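Local coordinates for sensor protein KdpD (PDB 4Y2F) that acts as the potassium-responsive sensor histidine kinase of Escherichia coli, the portion described being its GAF domain, which probably has a regulatory role, at residues S31-R36 with E122-L127; Q38-D43 with L48-H53; T58-A63 with L101-P106; A75-D80 with P86-P91; K97-V102 with A131-T136. One frame throughout, in Å; residues are numbered along the deposited sequence.

Contact 1 of 5, residues S31-R36 with E122-L127; sequences STFHAR and ETFTLL
The backbones of Thr32 and Phe124 stay well apart, with CA of Thr32 9.9 Å from CA of Phe124, so the helix that ends near Phe33 meets helix 115-142 through side chains alone. The two phenylalanines carry the contact as a T-shaped (edge-to-face) pair: the ring centroids of Phe33 and Phe124 are 5.1 Å apart and their planes stand at 84°. Phe33 supplies the edge. Its CE2 lies over the centre of the Phe124 face, 3.8 Å from CG of Phe124, and its CZ comes 3.9 Å from CD1 of Phe124. In the GAF fold of this domain the two helices pack against the same side of the central antiparallel sheet, and this pair fills the buried space between them. Thr32 closes in on the far end of the Phe124 ring. Its CG2, anti to the backbone N, reaches CZ of Phe124 at 3.9 Å, and the same methyl also rests on one face of the neighbouring Phe33 ring. The hydroxyl of Thr32 also skirts the ring end, but its hydrogen bonds go to Asp4 and to O of Phe28. Leu5 and Met8 of helix 4-13 also touch Phe124, while Leu120 and Leu121 touch Phe33.

Contact 2 of 5, residues Q38-D43 with L48-H53; sequences QVLLPD and LQPLTH
Gln49 turns at its second torsion (chi2 -71°), and this bend swings its amide toward Asp43, whose CG sits between its own backbone N and carbonyl carbon. NE2 of Gln49 then donates to OD2 of Asp43 over 3.0 Å. The bond is nearly straight, 166° at the hydrogen, and the carboxylate oxygen lies almost in the amide plane. Seen from the acceptor the fit is less regular: OD2 is met on its anti side, well out of the carboxylate plane. OD1 of the same aspartate takes the backbone N-H groups of Asn45 and Lys47 and so holds the connection of this beta hairpin, while OD2 ties it to the returning strand.

Behind it, Leu41 and Gln49 form an antiparallel hydrogen-bonded pair, N of Leu41 to O of Gln49 at 2.9 Å and N of Gln49 to O of Leu41 at 2.8 Å. Pro50, preceded by a cis peptide bond, ends the pairing. Its CD packs 3.8 Å from CD2 of Leu40, and its CG lies 3.8 Å from NE2 of Gln38, an amide that donates to O of Val39. A leucine in place of Gln49 would probably leave OD2 of Asp43 without its amide donor, the carboxylate then held through OD1 alone among the bonds described. The single side-chain bond adds a tie, probably strengthened by the charge of the carboxylate, where the paired backbone is only two residues long.

Contact 3 of 5, residues T58-A63 with L101-P106; sequences TPWDDA and LVVVEP
Trp60 and Val103 make the tightly packed half of this contact, where the chain leading into helix 62-71 crosses the central antiparallel sheet of the GAF domain. Val103 projects from strand 97-106 against one face of the indole with both methyls in use. CG2 forms a CH-pi contact over the five-membered ring, 4.1 Å from its centroid and 14° off the normal. CG1 is displaced toward the six-membered ring and approaches CE3 of Trp60 at 3.9 Å. CG of Trp60 lies between its backbone N and carbonyl carbon (chi1 58°), which folds the indole back over the strand; Gln38, Leu40 and Tyr87 also touch it.

The other half, more open to solvent, is polar. Here Glu105 extends its chain to Thr58 and grips it with both carboxylate oxygens. OE1 uses its syn lone pair for the backbone N of Thr58, 2.7 Å away, while OE2 accepts from OG1 of Thr58 at 2.6 Å, again on the syn side but tilted out of the carboxylate plane. This two-pronged hold fixes the rotation of the carboxylate. A water completes the polar edge, donating one hydrogen to O of Thr58 and the other to OE1 of Glu105, each at 2.8 Å.

Contact 4 of 5, residues A75-D80 with P86-P91; sequences AGAGTD and PYQILP
Ala75 and Ile89 pair across the beta hairpin of strands 75-76 and 88-94, at one edge of the GAF sheet. They are an antiparallel hydrogen-bonded pair: N of Ala75 donates to O of Ile89 at 3.0 Å, N of Ile89 to O of Ala75 at 2.9 Å. Beyond it N of Ala77 reaches O of Tyr87, also at 2.9 Å and almost straight (173°). Between these bonds Gly76 faces Gln88 at close quarters; a CB there would clash with O of Tyr87, and the phi and psi of Gly76 would press it against the preceding carbonyl.

The side chain of Gln88 runs past Ala77 toward helix 115-142. Its CB sets CG beside the backbone N (chi1 -58°), aiming the chain along Ala77: CG comes 3.7 Å from O of Ala77 and also packs against the methyl of that alanine. CD passes 4.0 Å from O of Ala77, and NE2 at the tip gives that oxygen a weak hydrogen bond of 3.3 Å. The stronger partner of NE2 is OE1 of Gln118, so the amide ties the hairpin to that helix. A water beside the Gln88 amide donates to O of Ala75 and to O of Ala77, each at 2.8 Å, and accepts a weak bond from NE2 of Gln88.

Contact 5 of 5, residues K97-V102 with A131-T136; sequences KTYGLV and ALERLT
One face of the Tyr99 ring lies against Glu133, whose CB sits 3.8 Å from the ring centroid and 18° off its normal, a CH-pi contact displaced toward the phenol end. In the plane of the ring, at its hydroxyl edge, is a water. The carboxylate of Glu133 is turned 34° from the ring. This is where strand 97-106 of the GAF sheet meets the C-terminal helix 115-142, a long helix that lies across the sheet. Because CG of Glu133 is anti to its backbone N (chi1 174°) and the chain runs on extended, the aliphatic part follows the ring outward, bringing its CG within 3.3 Å of OH of Tyr99.

The carboxylate is well supplied with partners: OE1 hydrogen bonds with OG of Ser94, and OE2 forms a salt bridge with NZ of Lys137. The water joins the two residues, accepting from OH of Tyr99 at 3.0 Å and donating to OE2 of Glu133 at 2.9 Å. At the root of the ring, CB of Tyr99 rests 3.9 Å from CB of Leu132. Cutting Tyr99 back to an alanine is likely to uncover the Glu133 methylenes, open a gap beside the helix and leave the water without its phenol donor. On the backbone side a second water donates to O of Tyr99 at 2.6 Å.

Overall arrangement
Contacts 2 to 5 are built on one antiparallel sheet, ordered 48-49, 35-42, 97-106, 88-94, 75-76; contact 1 joins two helices, and its first segment runs on into strand 35-42. Contacts 2 and 4 close hairpins at the two outer edges, their centres about 16 Å apart, and strand 97-106 between them serves contacts 3 and 5. Contacts 1 and 5 share helix 115-142, their centres about 15 Å apart, and both lie beside the second subunit. Contact 3 lies on the other face of the sheet, with its centre about 8 Å from that of contact 4; N of Gln88 bonds to O of Val104 at 2.9 Å. N of Leu40 likewise bonds to O of Leu101 at 2.8 Å.

Contact 1 of 5, residues S31-R36 with E122-L127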
# COMPACT_ATOMS: atom_id res chain seq x y z
N SER A 31 -4.21 -5.05 -16.96
CA SER A 31 -5.15 -4.04 -17.43
C SER A 31 -4.55 -2.63 -17.30
O SER A 31 -4.60 -1.85 -18.26
CB SER A 31 -6.45 -4.17 -16.64
OG SER A 31 -7.25 -3.02 -16.78
N THR A 32 -3.99 -2.30 -16.14
CA THR A 32 -3.53 -0.94 -15.90
C THR A 32 -2.31 -0.60 -16.74
O THR A 32 -2.16 0.53 -17.20
CB THR A 32 -3.18 -0.78 -14.41
OG1 THR A 32 -4.36 -1.04 -13.64
CG2 THR A 32 -2.64 0.61 -14.11
N PHE A 33 -1.40 -1.57 -16.93
CA PHE A 33 -0.12 -1.29 -17.58
C PHE A 33 -0.02 -1.90 -18.96
O PHE A 33 1.06 -1.89 -19.56
CB PHE A 33 1.04 -1.73 -16.67
CG PHE A 33 1.07 -0.98 -15.38
CD1 PHE A 33 1.63 0.30 -15.34
CD2 PHE A 33 0.49 -1.50 -14.23
CE1 PHE A 33 1.64 1.02 -14.17
CE2 PHE A 33 0.49 -0.77 -13.06
CZ PHE A 33 1.07 0.49 -13.03
N HIS A 34 -1.13 -2.42 -19.49
CA HIS A 34 -1.18 -2.95 -20.86
C HIS A 34 -0.05 -3.95 -21.09
O HIS A 34 0.79 -3.79 -21.99
CB HIS A 34 -1.11 -1.81 -21.87
CG HIS A 34 -2.18 -0.79 -21.67
ND1 HIS A 34 -3.49 -1.03 -22.00
CD2 HIS A 34 -2.13 0.46 -21.16
CE1 HIS A 34 -4.21 0.05 -21.71
NE2 HIS A 34 -3.41 0.96 -21.19
N ALA A 35 -0.04 -4.98 -20.25
CA ALA A 35 1.12 -5.87 -20.18
C ALA A 35 0.67 -7.26 -19.81
O ALA A 35 -0.40 -7.46 -19.23
CB ALA A 35 2.11 -5.38 -19.12
N ARG A 36 1.48 -8.25 -20.17
CA ARG A 36 1.32 -9.57 -19.59
C ARG A 36 2.21 -9.64 -18.36
O ARG A 36 3.26 -9.00 -18.29
CB ARG A 36 1.74 -10.64 -20.60
CG ARG A 36 0.94 -10.58 -21.93
CD ARG A 36 -0.55 -10.88 -21.75
NE ARG A 36 -1.37 -10.51 -22.93
CZ ARG A 36 -1.63 -11.31 -23.97
NH1 ARG A 36 -1.12 -12.55 -23.99
NH2 ARG A 36 -2.41 -10.90 -24.99
N GLU A 122 5.52 0.98 -9.25
CA GLU A 122 6.14 0.72 -7.96
C GLU A 122 5.11 0.72 -6.84
O GLU A 122 5.18 -0.11 -5.92
CB GLU A 122 7.25 1.72 -7.68
CG GLU A 122 7.90 1.44 -6.34
CD GLU A 122 9.12 2.25 -6.10
OE1 GLU A 122 10.19 1.87 -6.61
OE2 GLU A 122 9.00 3.29 -5.42
N THR A 123 4.15 1.64 -6.89
CA THR A 123 3.10 1.65 -5.87
C THR A 123 2.28 0.38 -5.94
O THR A 123 1.93 -0.20 -4.90
CB THR A 123 2.22 2.88 -6.06
OG1 THR A 123 3.03 4.06 -6.03
CG2 THR A 123 1.20 2.96 -4.94
N PHE A 124 1.98 -0.10 -7.16
CA PHE A 124 1.28 -1.37 -7.29
C PHE A 124 2.05 -2.51 -6.62
O PHE A 124 1.47 -3.29 -5.85
CB PHE A 124 1.01 -1.69 -8.76
CG PHE A 124 -0.26 -1.10 -9.30
CD1 PHE A 124 -0.41 0.27 -9.44
CD2 PHE A 124 -1.32 -1.93 -9.66
CE1 PHE A 124 -1.60 0.81 -9.93
CE2 PHE A 124 -2.50 -1.40 -10.16
CZ PHE A 124 -2.64 -0.03 -10.28
N THR A 125 3.36 -2.62 -6.89
CA THR A 125 4.11 -3.72 -6.30
C THR A 125 4.18 -3.62 -4.78
O THR A 125 4.25 -4.65 -4.10
CB THR A 125 5.52 -3.82 -6.89
OG1 THR A 125 6.30 -2.67 -6.54
CG2 THR A 125 5.47 -3.98 -8.41
N LEU A 126 4.13 -2.40 -4.24
CA LEU A 126 4.12 -2.25 -2.79
C LEU A 126 2.82 -2.79 -2.20
O LEU A 126 2.84 -3.47 -1.16
CB LEU A 126 4.30 -0.78 -2.44
CG LEU A 126 4.24 -0.37 -0.97
CD1 LEU A 126 5.23 -1.19 -0.15
CD2 LEU A 126 4.57 1.10 -0.89
N LEU A 127 1.69 -2.52 -2.85
CA LEU A 127 0.42 -3.04 -2.35
C LEU A 127 0.36 -4.56 -2.47
O LEU A 127 -0.11 -5.25 -1.55
CB LEU A 127 -0.74 -2.40 -3.11
CG LEU A 127 -1.02 -0.92 -2.86
CD1 LEU A 127 -2.39 -0.67 -3.42
CD2 LEU A 127 -1.01 -0.59 -1.39

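Contact 2 of 5, residues Q38-D43 with L48-H53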
# COMPACT_ATOMS: atom_id res chain seq x y z
N GLN A 38 3.47 -12.13 -14.70
CA GLN A 38 3.48 -13.36 -13.93
C GLN A 38 4.10 -13.06 -12.57
O GLN A 38 5.23 -12.56 -12.49
CB GLN A 38 4.37 -14.38 -14.63
CG GLN A 38 4.58 -15.64 -13.83
CD GLN A 38 3.38 -16.53 -13.87
OE1 GLN A 38 3.00 -17.00 -14.94
NE2 GLN A 38 2.76 -16.77 -12.72
N VAL A 39 3.35 -13.37 -11.52
CA VAL A 39 3.86 -13.32 -10.16
C VAL A 39 4.54 -14.65 -9.84
O VAL A 39 4.00 -15.73 -10.15
CB VAL A 39 2.73 -13.00 -9.17
CG1 VAL A 39 3.16 -13.24 -7.72
CG2 VAL A 39 2.27 -11.55 -9.35
N LEU A 40 5.73 -14.56 -9.24
CA LEU A 40 6.52 -15.71 -8.82
C LEU A 40 6.68 -15.65 -7.30
O LEU A 40 7.04 -14.61 -6.75
CB LEU A 40 7.90 -15.64 -9.47
CG LEU A 40 7.90 -15.57 -11.00
CD1 LEU A 40 9.32 -15.43 -11.55
CD2 LEU A 40 7.23 -16.80 -11.57
N LEU A 41 6.45 -16.78 -6.64
CA LEU A 41 6.48 -16.85 -5.18
C LEU A 41 7.48 -17.92 -4.73
O LEU A 41 7.63 -18.95 -5.40
CB LEU A 41 5.09 -17.19 -4.62
CG LEU A 41 4.02 -16.16 -4.99
CD1 LEU A 41 2.67 -16.59 -4.46
CD2 LEU A 41 4.39 -14.77 -4.47
N PRO A 42 8.17 -17.70 -3.62
CA PRO A 42 9.12 -18.71 -3.13
C PRO A 42 8.42 -19.93 -2.58
O PRO A 42 7.35 -19.84 -1.96
CB PRO A 42 9.89 -17.97 -2.02
CG PRO A 42 8.93 -16.91 -1.56
CD PRO A 42 8.19 -16.47 -2.80
N ASP A 43 9.03 -21.09 -2.79
CA ASP A 43 8.57 -22.32 -2.16
C ASP A 43 9.25 -22.49 -0.80
O ASP A 43 9.84 -21.55 -0.26
CB ASP A 43 8.73 -23.52 -3.10
CG ASP A 43 10.19 -23.85 -3.42
OD1 ASP A 43 11.10 -23.45 -2.66
OD2 ASP A 43 10.43 -24.52 -4.45
N LEU A 48 11.80 -19.83 -6.55
CA LEU A 48 10.60 -19.20 -7.10
C LEU A 48 9.78 -20.19 -7.92
O LEU A 48 10.32 -21.03 -8.64
CB LEU A 48 11.00 -18.03 -7.98
CG LEU A 48 11.61 -16.86 -7.23
CD1 LEU A 48 12.14 -15.86 -8.23
CD2 LEU A 48 10.57 -16.19 -6.32
N GLN A 49 8.46 -20.07 -7.81
CA GLN A 49 7.54 -20.88 -8.59
C GLN A 49 6.41 -20.00 -9.10
O GLN A 49 5.98 -19.07 -8.41
CB GLN A 49 6.96 -22.03 -7.76
CG GLN A 49 8.00 -22.87 -7.02
CD GLN A 49 8.85 -23.73 -7.94
OE1 GLN A 49 8.59 -23.84 -9.14
NE2 GLN A 49 9.87 -24.36 -7.38
N PRO A 50 5.90 -20.27 -10.31
CA PRO A 50 6.31 -21.37 -11.19
C PRO A 50 7.63 -21.15 -11.93
O PRO A 50 8.13 -20.02 -12.01
CB PRO A 50 5.15 -21.48 -12.18
CG PRO A 50 4.54 -20.12 -12.21
CD PRO A 50 4.71 -19.55 -10.83
N LEU A 51 8.21 -22.23 -12.45
CA LEU A 51 9.38 -22.18 -13.33
C LEU A 51 9.00 -22.19 -14.80
O LEU A 51 9.89 -22.24 -15.66
CB LEU A 51 10.32 -23.35 -13.03
CG LEU A 51 11.30 -23.22 -11.86
CD1 LEU A 51 11.75 -24.59 -11.38
CD2 LEU A 51 12.51 -22.38 -12.26
N THR A 52 7.71 -22.16 -15.12
CA THR A 52 7.21 -22.26 -16.49
C THR A 52 6.41 -21.00 -16.81
O THR A 52 5.42 -20.70 -16.13
CB THR A 52 6.32 -23.50 -16.64
OG1 THR A 52 5.20 -23.40 -15.76
CG2 THR A 52 7.11 -24.76 -16.31
N HIS A 53 6.84 -20.28 -17.84
CA HIS A 53 6.17 -19.05 -18.24
C HIS A 53 4.83 -19.37 -18.91
O HIS A 53 4.65 -20.45 -19.48
CB HIS A 53 7.04 -18.31 -19.25
CG HIS A 53 7.12 -18.99 -20.58
ND1 HIS A 53 7.87 -20.13 -20.78
CD2 HIS A 53 6.54 -18.70 -21.77
CE1 HIS A 53 7.75 -20.51 -22.04
NE2 HIS A 53 6.95 -19.66 -22.66

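Contact 3 of 5, residues T58-A63 with L101-P106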
# COMPACT_ATOMS: atom_id res chain seq x y z
N THR A 58 7.29 -13.93 -23.22
CA THR A 58 8.60 -14.40 -23.63
C THR A 58 9.28 -15.04 -22.42
O THR A 58 9.12 -14.57 -21.30
CB THR A 58 9.44 -13.23 -24.15
OG1 THR A 58 8.64 -12.39 -24.98
CG2 THR A 58 10.60 -13.75 -24.98
N PRO A 59 10.04 -16.12 -22.61
CA PRO A 59 10.72 -16.74 -21.47
C PRO A 59 11.77 -15.81 -20.87
O PRO A 59 12.55 -15.18 -21.59
CB PRO A 59 11.40 -17.98 -22.07
CG PRO A 59 10.73 -18.22 -23.35
CD PRO A 59 10.13 -16.94 -23.84
N TRP A 60 11.79 -15.74 -19.55
CA TRP A 60 12.81 -14.98 -18.82
C TRP A 60 13.83 -15.95 -18.24
O TRP A 60 13.64 -17.17 -18.24
CB TRP A 60 12.18 -14.15 -17.70
CG TRP A 60 11.41 -14.97 -16.73
CD1 TRP A 60 11.89 -15.60 -15.62
CD2 TRP A 60 10.02 -15.26 -16.79
NE1 TRP A 60 10.88 -16.26 -14.98
CE2 TRP A 60 9.72 -16.07 -15.68
CE3 TRP A 60 8.99 -14.90 -17.67
CZ2 TRP A 60 8.43 -16.54 -15.42
CZ3 TRP A 60 7.71 -15.35 -17.40
CH2 TRP A 60 7.44 -16.16 -16.29
N ASP A 61 14.93 -15.39 -17.76
CA ASP A 61 15.98 -16.21 -17.18
C ASP A 61 15.62 -16.54 -15.74
O ASP A 61 15.49 -15.63 -14.90
CB ASP A 61 17.33 -15.49 -17.26
CG ASP A 61 18.48 -16.35 -16.78
OD1 ASP A 61 19.33 -16.74 -17.61
OD2 ASP A 61 18.53 -16.66 -15.57
N ASP A 62 15.43 -17.83 -15.46
CA ASP A 62 15.02 -18.26 -14.12
C ASP A 62 16.05 -17.87 -13.07
O ASP A 62 15.69 -17.51 -11.94
CB ASP A 62 14.84 -19.77 -14.08
CG ASP A 62 13.72 -20.26 -14.97
OD1 ASP A 62 12.73 -19.52 -15.16
OD2 ASP A 62 13.82 -21.40 -15.48
N ALA A 63 17.34 -17.94 -13.41
CA ALA A 63 18.37 -17.67 -12.42
C ALA A 63 18.51 -16.18 -12.14
O ALA A 63 18.81 -15.79 -11.01
CB ALA A 63 19.70 -18.28 -12.85
N LEU A 101 8.16 -11.97 -6.73
CA LEU A 101 8.56 -11.14 -7.86
C LEU A 101 7.38 -11.03 -8.80
O LEU A 101 6.49 -11.88 -8.81
CB LEU A 101 9.65 -11.80 -8.70
CG LEU A 101 11.02 -12.11 -8.14
CD1 LEU A 101 11.79 -12.68 -9.31
CD2 LEU A 101 11.70 -10.85 -7.63
N VAL A 102 7.38 -9.98 -9.61
CA VAL A 102 6.50 -9.93 -10.77
C VAL A 102 7.35 -9.68 -12.01
O VAL A 102 8.24 -8.81 -12.00
CB VAL A 102 5.33 -8.94 -10.59
CG1 VAL A 102 5.84 -7.50 -10.44
CG2 VAL A 102 4.32 -9.07 -11.73
N VAL A 103 7.12 -10.48 -13.04
CA VAL A 103 7.71 -10.25 -14.35
C VAL A 103 6.64 -9.55 -15.17
O VAL A 103 5.50 -10.03 -15.26
CB VAL A 103 8.13 -11.57 -15.01
CG1 VAL A 103 8.78 -11.28 -16.37
CG2 VAL A 103 9.11 -12.33 -14.12
N VAL A 104 6.98 -8.39 -15.74
CA VAL A 104 6.03 -7.56 -16.49
C VAL A 104 6.55 -7.39 -17.91
O VAL A 104 7.62 -6.80 -18.11
CB VAL A 104 5.84 -6.18 -15.83
CG1 VAL A 104 4.82 -5.37 -16.59
CG2 VAL A 104 5.41 -6.34 -14.36
N GLU A 105 5.78 -7.87 -18.89
CA GLU A 105 6.14 -7.76 -20.30
C GLU A 105 5.09 -6.91 -21.01
O GLU A 105 4.00 -7.41 -21.31
CB GLU A 105 6.24 -9.14 -20.94
CG GLU A 105 6.83 -9.05 -22.33
CD GLU A 105 6.92 -10.39 -23.02
OE1 GLU A 105 6.67 -11.43 -22.37
OE2 GLU A 105 7.22 -10.40 -24.24
N PRO A 106 5.38 -5.65 -21.32
CA PRO A 106 4.35 -4.78 -21.90
C PRO A 106 4.23 -4.97 -23.40
O PRO A 106 5.17 -5.37 -24.09
CB PRO A 106 4.92 -3.38 -21.61
CG PRO A 106 6.40 -3.56 -21.69
CD PRO A 106 6.65 -4.93 -21.08
O HOH W 1 8.29 -12.14 -20.20

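Contact 4 of 5, residues A75-D80 with P86-P91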
# COMPACT_ATOMS: atom_id res chain seq x y z
N ALA A 75 15.65 -6.31 -12.10
CA ALA A 75 16.47 -6.67 -13.25
C ALA A 75 15.62 -6.48 -14.50
O ALA A 75 14.41 -6.18 -14.44
CB ALA A 75 17.02 -8.10 -13.09
N GLY A 76 16.22 -6.66 -15.65
CA GLY A 76 15.51 -6.44 -16.87
C GLY A 76 15.56 -4.98 -17.26
O GLY A 76 16.43 -4.20 -16.85
N ALA A 77 14.60 -4.61 -18.09
CA ALA A 77 14.57 -3.26 -18.65
C ALA A 77 14.56 -2.20 -17.55
O ALA A 77 13.86 -2.32 -16.55
CB ALA A 77 13.33 -3.10 -19.53
N GLY A 78 15.35 -1.15 -17.77
CA GLY A 78 15.47 -0.09 -16.80
C GLY A 78 16.54 -0.31 -15.76
O GLY A 78 16.71 0.54 -14.88
N THR A 79 17.28 -1.42 -15.84
CA THR A 79 18.37 -1.74 -14.92
C THR A 79 19.63 -2.06 -15.70
O THR A 79 19.62 -2.22 -16.93
CB THR A 79 18.05 -2.94 -14.01
OG1 THR A 79 18.26 -4.17 -14.72
CG2 THR A 79 16.60 -2.88 -13.50
N ASP A 80 20.74 -2.20 -14.98
CA ASP A 80 22.01 -2.57 -15.59
C ASP A 80 22.20 -4.08 -15.68
O ASP A 80 23.26 -4.52 -16.14
CB ASP A 80 23.16 -1.91 -14.84
CG ASP A 80 23.19 -0.40 -15.04
OD1 ASP A 80 22.77 0.06 -16.12
OD2 ASP A 80 23.64 0.31 -14.12
N PRO A 86 12.91 -7.42 -23.17
CA PRO A 86 11.66 -6.66 -23.34
C PRO A 86 10.70 -6.79 -22.17
O PRO A 86 9.49 -6.64 -22.37
CB PRO A 86 11.06 -7.31 -24.60
CG PRO A 86 11.46 -8.74 -24.45
CD PRO A 86 12.89 -8.69 -23.91
N TYR A 87 11.21 -7.05 -20.97
CA TYR A 87 10.37 -7.18 -19.79
C TYR A 87 11.14 -6.63 -18.59
O TYR A 87 12.36 -6.43 -18.63
CB TYR A 87 9.99 -8.64 -19.53
CG TYR A 87 11.17 -9.59 -19.45
CD1 TYR A 87 11.89 -9.75 -18.27
CD2 TYR A 87 11.59 -10.31 -20.57
CE1 TYR A 87 12.98 -10.60 -18.19
CE2 TYR A 87 12.67 -11.18 -20.49
CZ TYR A 87 13.37 -11.30 -19.31
OH TYR A 87 14.47 -12.16 -19.21
N GLN A 88 10.40 -6.38 -17.51
CA GLN A 88 11.00 -6.03 -16.23
C GLN A 88 10.82 -7.18 -15.24
O GLN A 88 9.82 -7.89 -15.27
CB GLN A 88 10.33 -4.80 -15.64
CG GLN A 88 10.40 -3.59 -16.54
CD GLN A 88 9.94 -2.36 -15.82
OE1 GLN A 88 8.75 -2.11 -15.74
NE2 GLN A 88 10.87 -1.60 -15.26
N ILE A 89 11.81 -7.35 -14.36
CA ILE A 89 11.74 -8.29 -13.25
C ILE A 89 11.75 -7.43 -11.98
O ILE A 89 12.76 -6.77 -11.69
CB ILE A 89 12.91 -9.27 -13.25
CG1 ILE A 89 12.85 -10.15 -14.50
CG2 ILE A 89 12.86 -10.13 -12.01
CD1 ILE A 89 14.02 -11.14 -14.56
N LEU A 90 10.64 -7.43 -11.24
CA LEU A 90 10.45 -6.48 -10.14
C LEU A 90 10.24 -7.20 -8.81
O LEU A 90 9.31 -8.02 -8.70
CB LEU A 90 9.27 -5.55 -10.42
CG LEU A 90 9.45 -4.74 -11.71
CD1 LEU A 90 8.18 -3.98 -11.99
CD2 LEU A 90 10.64 -3.79 -11.61
N PRO A 91 11.04 -6.93 -7.80
CA PRO A 91 10.76 -7.53 -6.49
C PRO A 91 9.51 -6.95 -5.85
O PRO A 91 9.22 -5.75 -5.94
CB PRO A 91 12.01 -7.19 -5.67
CG PRO A 91 12.58 -5.98 -6.33
CD PRO A 91 12.27 -6.12 -7.80
O HOH W 2 13.30 -3.62 -14.16

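Contact 5 of 5, residues K97-V102 with A131-T136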
# COMPACT_ATOMS: atom_id res chain seq x y z
N LYS A 97 12.23 -6.63 3.01
CA LYS A 97 11.94 -8.03 2.74
C LYS A 97 11.22 -8.18 1.41
O LYS A 97 10.28 -7.44 1.11
CB LYS A 97 11.07 -8.63 3.85
CG LYS A 97 11.86 -9.49 4.84
CD LYS A 97 13.10 -8.76 5.32
CE LYS A 97 14.07 -9.71 6.01
NZ LYS A 97 15.39 -9.07 6.28
N THR A 98 11.65 -9.16 0.63
CA THR A 98 11.05 -9.47 -0.66
C THR A 98 10.19 -10.72 -0.51
O THR A 98 10.67 -11.74 0.00
CB THR A 98 12.14 -9.64 -1.72
OG1 THR A 98 12.89 -8.42 -1.81
CG2 THR A 98 11.53 -9.92 -3.07
N TYR A 99 8.92 -10.62 -0.89
CA TYR A 99 7.96 -11.70 -0.72
C TYR A 99 7.65 -12.43 -2.01
O TYR A 99 6.96 -13.44 -1.98
CB TYR A 99 6.66 -11.14 -0.11
CG TYR A 99 6.88 -10.68 1.31
CD1 TYR A 99 7.33 -9.39 1.57
CD2 TYR A 99 6.68 -11.54 2.37
CE1 TYR A 99 7.57 -8.98 2.86
CE2 TYR A 99 6.90 -11.13 3.66
CZ TYR A 99 7.35 -9.85 3.91
OH TYR A 99 7.59 -9.45 5.20
N GLY A 100 8.17 -11.93 -3.12
CA GLY A 100 7.91 -12.53 -4.41
C GLY A 100 8.46 -11.62 -5.48
O GLY A 100 9.16 -10.65 -5.19
N LEU A 101 8.16 -11.97 -6.73
CA LEU A 101 8.56 -11.14 -7.86
C LEU A 101 7.38 -11.03 -8.80
O LEU A 101 6.49 -11.88 -8.81
CB LEU A 101 9.65 -11.80 -8.70
CG LEU A 101 11.02 -12.11 -8.14
CD1 LEU A 101 11.79 -12.68 -9.31
CD2 LEU A 101 11.70 -10.85 -7.63
N VAL A 102 7.38 -9.98 -9.61
CA VAL A 102 6.50 -9.93 -10.77
C VAL A 102 7.35 -9.68 -12.01
O VAL A 102 8.24 -8.81 -12.00
CB VAL A 102 5.33 -8.94 -10.59
CG1 VAL A 102 5.84 -7.50 -10.44
CG2 VAL A 102 4.32 -9.07 -11.73
N ALA A 131 0.09 -7.43 0.68
CA ALA A 131 -0.87 -8.53 0.73
C ALA A 131 -0.18 -9.87 0.95
O ALA A 131 -0.60 -10.67 1.78
CB ALA A 131 -1.72 -8.53 -0.54
N LEU A 132 0.90 -10.11 0.21
CA LEU A 132 1.70 -11.32 0.40
C LEU A 132 2.27 -11.39 1.81
O LEU A 132 2.27 -12.46 2.43
CB LEU A 132 2.83 -11.34 -0.62
CG LEU A 132 2.38 -11.56 -2.06
CD1 LEU A 132 3.60 -11.48 -3.00
CD2 LEU A 132 1.69 -12.91 -2.17
N GLU A 133 2.75 -10.26 2.34
CA GLU A 133 3.29 -10.23 3.70
C GLU A 133 2.21 -10.60 4.72
O GLU A 133 2.46 -11.37 5.65
CB GLU A 133 3.89 -8.86 4.00
CG GLU A 133 4.35 -8.65 5.46
CD GLU A 133 4.87 -7.24 5.71
OE1 GLU A 133 4.49 -6.32 4.97
OE2 GLU A 133 5.66 -7.05 6.66
N ARG A 134 1.01 -10.06 4.54
CA ARG A 134 -0.08 -10.36 5.46
C ARG A 134 -0.40 -11.85 5.46
O ARG A 134 -0.52 -12.47 6.52
CB ARG A 134 -1.31 -9.53 5.11
CG ARG A 134 -2.48 -9.81 6.02
CD ARG A 134 -3.65 -8.91 5.70
NE ARG A 134 -4.20 -9.19 4.38
CZ ARG A 134 -4.10 -8.38 3.33
NH1 ARG A 134 -3.46 -7.22 3.44
NH2 ARG A 134 -4.64 -8.73 2.17
N LEU A 135 -0.55 -12.44 4.27
CA LEU A 135 -0.92 -13.86 4.21
C LEU A 135 0.19 -14.75 4.76
O LEU A 135 -0.08 -15.71 5.48
CB LEU A 135 -1.26 -14.26 2.78
CG LEU A 135 -2.55 -13.71 2.17
CD1 LEU A 135 -2.75 -14.30 0.80
CD2 LEU A 135 -3.74 -14.00 3.06
N THR A 136 1.44 -14.45 4.40
CA THR A 136 2.57 -15.26 4.86
C THR A 136 2.68 -15.23 6.38
O THR A 136 2.80 -16.28 7.03
CB THR A 136 3.86 -14.75 4.21
OG1 THR A 136 3.81 -14.99 2.80
CG2 THR A 136 5.08 -15.45 4.81
O HOH W 3 8.31 -6.59 5.64
O HOH W 4 5.81 -14.71 0.01